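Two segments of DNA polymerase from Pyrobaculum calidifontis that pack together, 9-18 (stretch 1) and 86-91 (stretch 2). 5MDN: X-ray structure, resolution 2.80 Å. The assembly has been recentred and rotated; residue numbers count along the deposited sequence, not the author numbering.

Stretch 1 (9-18) TYSVVGGVPE
Stretch 2, residues 86-91: AKVPED

No hydrogen bond joins these two segments of the polymerase chain; they are held by apolar packing in which prolines from both sides take part, and one of the tightest approaches sets a proline ring carbon against a backbone carbonyl, Pro 17 CD lying 3.1 Å from Lys 87 O. The contact is small, burying 313 Å² summed over both sides.

Stretch 1 is a hairpin. Residues 9-12 and 17-18 are extended strands, tied by Ser 11 N to Glu 18 O at 3.1 Å and Glu 18 N to Ser 11 O at 2.8 Å; a weak bond from Val 13 N to Val 16 O, also 3.1 Å, closes the loop. Gly 14 (phi/psi 58/61) and Gly 15 (78/9) carry the chain round the turn at positive phi, which favours glycine. Alternation along the first strand directs the CA-to-CB bonds of Tyr 10 and Val 12 toward stretch 2 and that of Ser 11 away.

Stretch 2 has no regular helix or strand. Lys 87 (-81/-40) leads into an extended Val 88 (-134/153), after which Pro 89 and Glu 90 adopt phi/psi near -61/-30 and the chain folds back, with a weak bond of 3.3 Å from Asp 91 N to Val 88 O.

The register is set by Pro 17 and Val 88, whose CA atoms are 5.8 Å apart. Buried Pro 17 (C-gamma endo) places CB 3.8 Å from Pro 89 CD and its own CD 4.0 Å from Val 88 CG1. Val 88, chi1 m, points sideways, yet its CG1 also meets Val 12 CG1 at 3.7 Å and lies 3.6 Å from Gly 15 O. Through this one methyl, CG1, Val 88 reaches both strands of the hairpin and its turn. Val 12 is in the t rotamer.

Pro 89 (C-gamma exo) points toward the hairpin and has the largest covered area of any residue here, 50 Å². Its CG lies 3.8 Å from Tyr 10 CE2, approaching the aromatic ring obliquely. With chi1 83° (p) and chi2 -86°, the tyrosine ring is brought within packing distance of the proline.

Longer side chains border this packing. Glu 90, chi1 m and chi2 p, starts sideways but its end comes nearer, bringing OE2 to 3.3 Å from Val 12 CG2; its carboxylate remains 4.5 Å from the tyrosine hydroxyl, measured from OE1 to Tyr 10 OH. Lys 87 (m, t, p, then chi4 96°) runs past the turn, where its methylene carbon CE lies 4.1 Å from Gly 15 O.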

ATOM      1  N   THR A   9      19.729  -2.902  -9.399  1.00 57.89           N
ATOM      2  CA  THR A   9      19.990  -4.322  -9.187  1.00 58.96           C
ATOM      3  C   THR A   9      21.451  -4.492  -8.795  1.00 58.84           C
ATOM      4  O   THR A   9      22.204  -3.519  -8.691  1.00 54.87           O
ATOM      5  CB  THR A   9      19.681  -5.159 -10.440  1.00 59.77           C
ATOM      6  OG1 THR A   9      20.571  -4.784 -11.500  1.00 61.78           O
ATOM      7  CG2 THR A   9      18.238  -4.968 -10.896  1.00 59.27           C
ATOM      8  N   TYR A  10      21.856  -5.741  -8.569  1.00 59.57           N
ATOM      9  CA  TYR A  10      23.269  -6.042  -8.386  1.00 59.47           C
ATOM     10  C   TYR A  10      23.522  -7.505  -8.718  1.00 60.09           C
ATOM     11  O   TYR A  10      22.656  -8.361  -8.518  1.00 57.58           O
ATOM     12  CB  TYR A  10      23.745  -5.726  -6.960  1.00 57.76           C
ATOM     13  CG  TYR A  10      23.468  -6.806  -5.934  1.00 56.72           C
ATOM     14  CD1 TYR A  10      22.252  -6.866  -5.265  1.00 57.18           C
ATOM     15  CD2 TYR A  10      24.435  -7.755  -5.618  1.00 57.23           C
ATOM     16  CE1 TYR A  10      22.003  -7.850  -4.323  1.00 57.66           C
ATOM     17  CE2 TYR A  10      24.194  -8.741  -4.682  1.00 55.73           C
ATOM     18  CZ  TYR A  10      22.978  -8.783  -4.035  1.00 57.22           C
ATOM     19  OH  TYR A  10      22.734  -9.761  -3.099  1.00 60.69           O
ATOM     20  N   SER A  11      24.721  -7.771  -9.227  1.00 61.43           N
ATOM     21  CA  SER A  11      25.221  -9.117  -9.456  1.00 64.82           C
ATOM     22  C   SER A  11      26.517  -9.312  -8.677  1.00 67.47           C
ATOM     23  O   SER A  11      27.056  -8.378  -8.076  1.00 66.25           O
ATOM     24  CB  SER A  11      25.445  -9.377 -10.952  1.00 65.67           C
ATOM     25  OG  SER A  11      26.428  -8.502 -11.479  1.00 65.63           O
ATOM     26  N   VAL A  12      27.017 -10.541  -8.690  1.00 68.93           N
ATOM     27  CA  VAL A  12      28.298 -10.881  -8.071  1.00 71.51           C
ATOM     28  C   VAL A  12      29.179 -11.443  -9.182  1.00 75.67           C
ATOM     29  O   VAL A  12      29.236 -12.656  -9.407  1.00 77.11           O
ATOM     30  CB  VAL A  12      28.147 -11.872  -6.915  1.00 70.73           C
ATOM     31  CG1 VAL A  12      29.480 -12.068  -6.209  1.00 73.20           C
ATOM     32  CG2 VAL A  12      27.087 -11.385  -5.937  1.00 68.84           C
ATOM     33  N   VAL A  13      29.880 -10.558  -9.888  1.00 75.01           N
ATOM     34  CA  VAL A  13      30.709 -10.953 -11.021  1.00 78.61           C
ATOM     35  C   VAL A  13      32.019 -11.550 -10.512  1.00 79.88           C
ATOM     36  O   VAL A  13      33.020 -10.848 -10.337  1.00 78.04           O
ATOM     37  CB  VAL A  13      30.932  -9.759 -11.975  1.00 81.26           C
ATOM     38  CG1 VAL A  13      31.357  -8.501 -11.210  1.00 82.36           C
ATOM     39  CG2 VAL A  13      31.923 -10.107 -13.080  1.00 79.60           C
ATOM     40  N   GLY A  14      32.019 -12.858 -10.273  1.00 80.17           N
ATOM     41  CA  GLY A  14      33.203 -13.551  -9.802  1.00 77.61           C
ATOM     42  C   GLY A  14      33.775 -13.035  -8.496  1.00 78.13           C
ATOM     43  O   GLY A  14      34.922 -12.580  -8.449  1.00 72.60           O
ATOM     44  N   GLY A  15      32.985 -13.100  -7.427  1.00 78.53           N
ATOM     45  CA  GLY A  15      33.458 -12.764  -6.100  1.00 76.56           C
ATOM     46  C   GLY A  15      33.576 -11.290  -5.781  1.00 74.05           C
ATOM     47  O   GLY A  15      34.121 -10.949  -4.723  1.00 76.47           O
ATOM     48  N   VAL A  16      33.082 -10.401  -6.644  1.00 75.87           N
ATOM     49  CA  VAL A  16      33.066  -8.970  -6.376  1.00 73.98           C
ATOM     50  C   VAL A  16      31.686  -8.429  -6.727  1.00 67.02           C
ATOM     51  O   VAL A  16      31.243  -8.562  -7.872  1.00 71.02           O
ATOM     52  CB  VAL A  16      34.159  -8.205  -7.144  1.00 75.45           C
ATOM     53  CG1 VAL A  16      34.394  -8.814  -8.512  1.00 76.20           C
ATOM     54  CG2 VAL A  16      33.794  -6.730  -7.272  1.00 78.62           C
ATOM     55  N   PRO A  17      30.961  -7.826  -5.784  1.00 61.71           N
ATOM     56  CA  PRO A  17      29.592  -7.383  -6.066  1.00 59.95           C
ATOM     57  C   PRO A  17      29.577  -6.099  -6.877  1.00 60.42           C
ATOM     58  O   PRO A  17      30.390  -5.195  -6.669  1.00 66.77           O
ATOM     59  CB  PRO A  17      28.998  -7.168  -4.668  1.00 60.59           C
ATOM     60  CG  PRO A  17      30.173  -6.811  -3.826  1.00 61.19           C
ATOM     61  CD  PRO A  17      31.363  -7.544  -4.396  1.00 60.04           C
ATOM     62  N   GLU A  18      28.636  -6.030  -7.813  1.00 59.46           N
ATOM     63  CA  GLU A  18      28.568  -4.949  -8.787  1.00 60.96           C
ATOM     64  C   GLU A  18      27.158  -4.373  -8.794  1.00 58.95           C
ATOM     65  O   GLU A  18      26.195  -5.095  -9.072  1.00 60.30           O
ATOM     66  CB  GLU A  18      28.963  -5.473 -10.169  1.00 66.82           C
ATOM     67  CG  GLU A  18      28.890  -4.465 -11.272  1.00 71.07           C
ATOM     68  CD  GLU A  18      29.311  -5.043 -12.610  1.00 75.07           C
ATOM     69  OE1 GLU A  18      30.468  -5.502 -12.722  1.00 81.00           O
ATOM     70  OE2 GLU A  18      28.486  -5.040 -13.548  1.00 72.66           O
ATOM     71  N   ALA A  86      32.413  -6.911   4.441  1.00 50.84           N
ATOM     72  CA  ALA A  86      32.411  -8.201   3.773  1.00 51.05           C
ATOM     73  C   ALA A  86      32.815  -8.054   2.309  1.00 53.80           C
ATOM     74  O   ALA A  86      32.801  -6.960   1.739  1.00 55.60           O
ATOM     75  CB  ALA A  86      31.034  -8.856   3.868  1.00 50.40           C
ATOM     76  N   LYS A  87      33.182  -9.183   1.700  1.00 59.55           N
ATOM     77  CA  LYS A  87      33.524  -9.167   0.282  1.00 61.84           C
ATOM     78  C   LYS A  87      32.278  -9.214  -0.592  1.00 55.36           C
ATOM     79  O   LYS A  87      32.209  -8.515  -1.609  1.00 49.19           O
ATOM     80  CB  LYS A  87      34.463 -10.327  -0.060  1.00 68.46           C
ATOM     81  CG  LYS A  87      35.925 -10.072   0.297  1.00 73.65           C
ATOM     82  CD  LYS A  87      36.846 -11.072  -0.390  1.00 76.74           C
ATOM     83  CE  LYS A  87      37.030 -10.750  -1.869  1.00 79.39           C
ATOM     84  NZ  LYS A  87      38.264  -9.951  -2.122  1.00 77.82           N
ATOM     85  N   VAL A  88      31.282 -10.013  -0.215  1.00 57.89           N
ATOM     86  CA  VAL A  88      30.032 -10.099  -0.970  1.00 59.07           C
ATOM     87  C   VAL A  88      28.858 -10.036   0.003  1.00 57.53           C
ATOM     88  O   VAL A  88      29.005 -10.410   1.175  1.00 58.85           O
ATOM     89  CB  VAL A  88      29.981 -11.375  -1.828  1.00 59.46           C
ATOM     90  CG1 VAL A  88      31.008 -11.308  -2.951  1.00 58.06           C
ATOM     91  CG2 VAL A  88      30.198 -12.607  -0.972  1.00 59.55           C
ATOM     92  N   PRO A  89      27.685  -9.561  -0.432  1.00 55.11           N
ATOM     93  CA  PRO A  89      26.552  -9.424   0.505  1.00 55.91           C
ATOM     94  C   PRO A  89      26.094 -10.730   1.134  1.00 58.54           C
ATOM     95  O   PRO A  89      25.566 -10.713   2.253  1.00 58.50           O
ATOM     96  CB  PRO A  89      25.448  -8.813  -0.369  1.00 53.85           C
ATOM     97  CG  PRO A  89      26.166  -8.142  -1.487  1.00 53.50           C
ATOM     98  CD  PRO A  89      27.390  -8.971  -1.749  1.00 53.66           C
ATOM     99  N   GLU A  90      26.247 -11.857   0.436  1.00 56.07           N
ATOM    100  CA  GLU A  90      25.739 -13.126   0.948  1.00 61.26           C
ATOM    101  C   GLU A  90      26.380 -13.512   2.278  1.00 59.34           C
ATOM    102  O   GLU A  90      25.730 -14.147   3.116  1.00 56.93           O
ATOM    103  CB  GLU A  90      25.937 -14.225  -0.099  1.00 70.77           C
ATOM    104  CG  GLU A  90      25.122 -14.012  -1.380  1.00 79.36           C
ATOM    105  CD  GLU A  90      25.777 -13.052  -2.365  1.00 82.91           C
ATOM    106  OE1 GLU A  90      26.381 -12.054  -1.920  1.00 79.91           O
ATOM    107  OE2 GLU A  90      25.671 -13.291  -3.588  1.00 89.22           O
ATOM    108  N   ASP A  91      27.645 -13.150   2.492  1.00 68.08           N
ATOM    109  CA  ASP A  91      28.366 -13.552   3.695  1.00 67.30           C
ATOM    110  C   ASP A  91      28.038 -12.701   4.918  1.00 60.75           C
ATOM    111  O   ASP A  91      28.579 -12.972   5.997  1.00 59.48           O
ATOM    112  CB  ASP A  91      29.877 -13.505   3.448  1.00 73.10           C
ATOM    113  CG  ASP A  91      30.307 -14.355   2.271  1.00 78.57           C
ATOM    114  OD1 ASP A  91      29.630 -15.364   1.981  1.00 79.21           O
ATOM    115  OD2 ASP A  91      31.335 -14.022   1.646  1.00 84.54           O
TER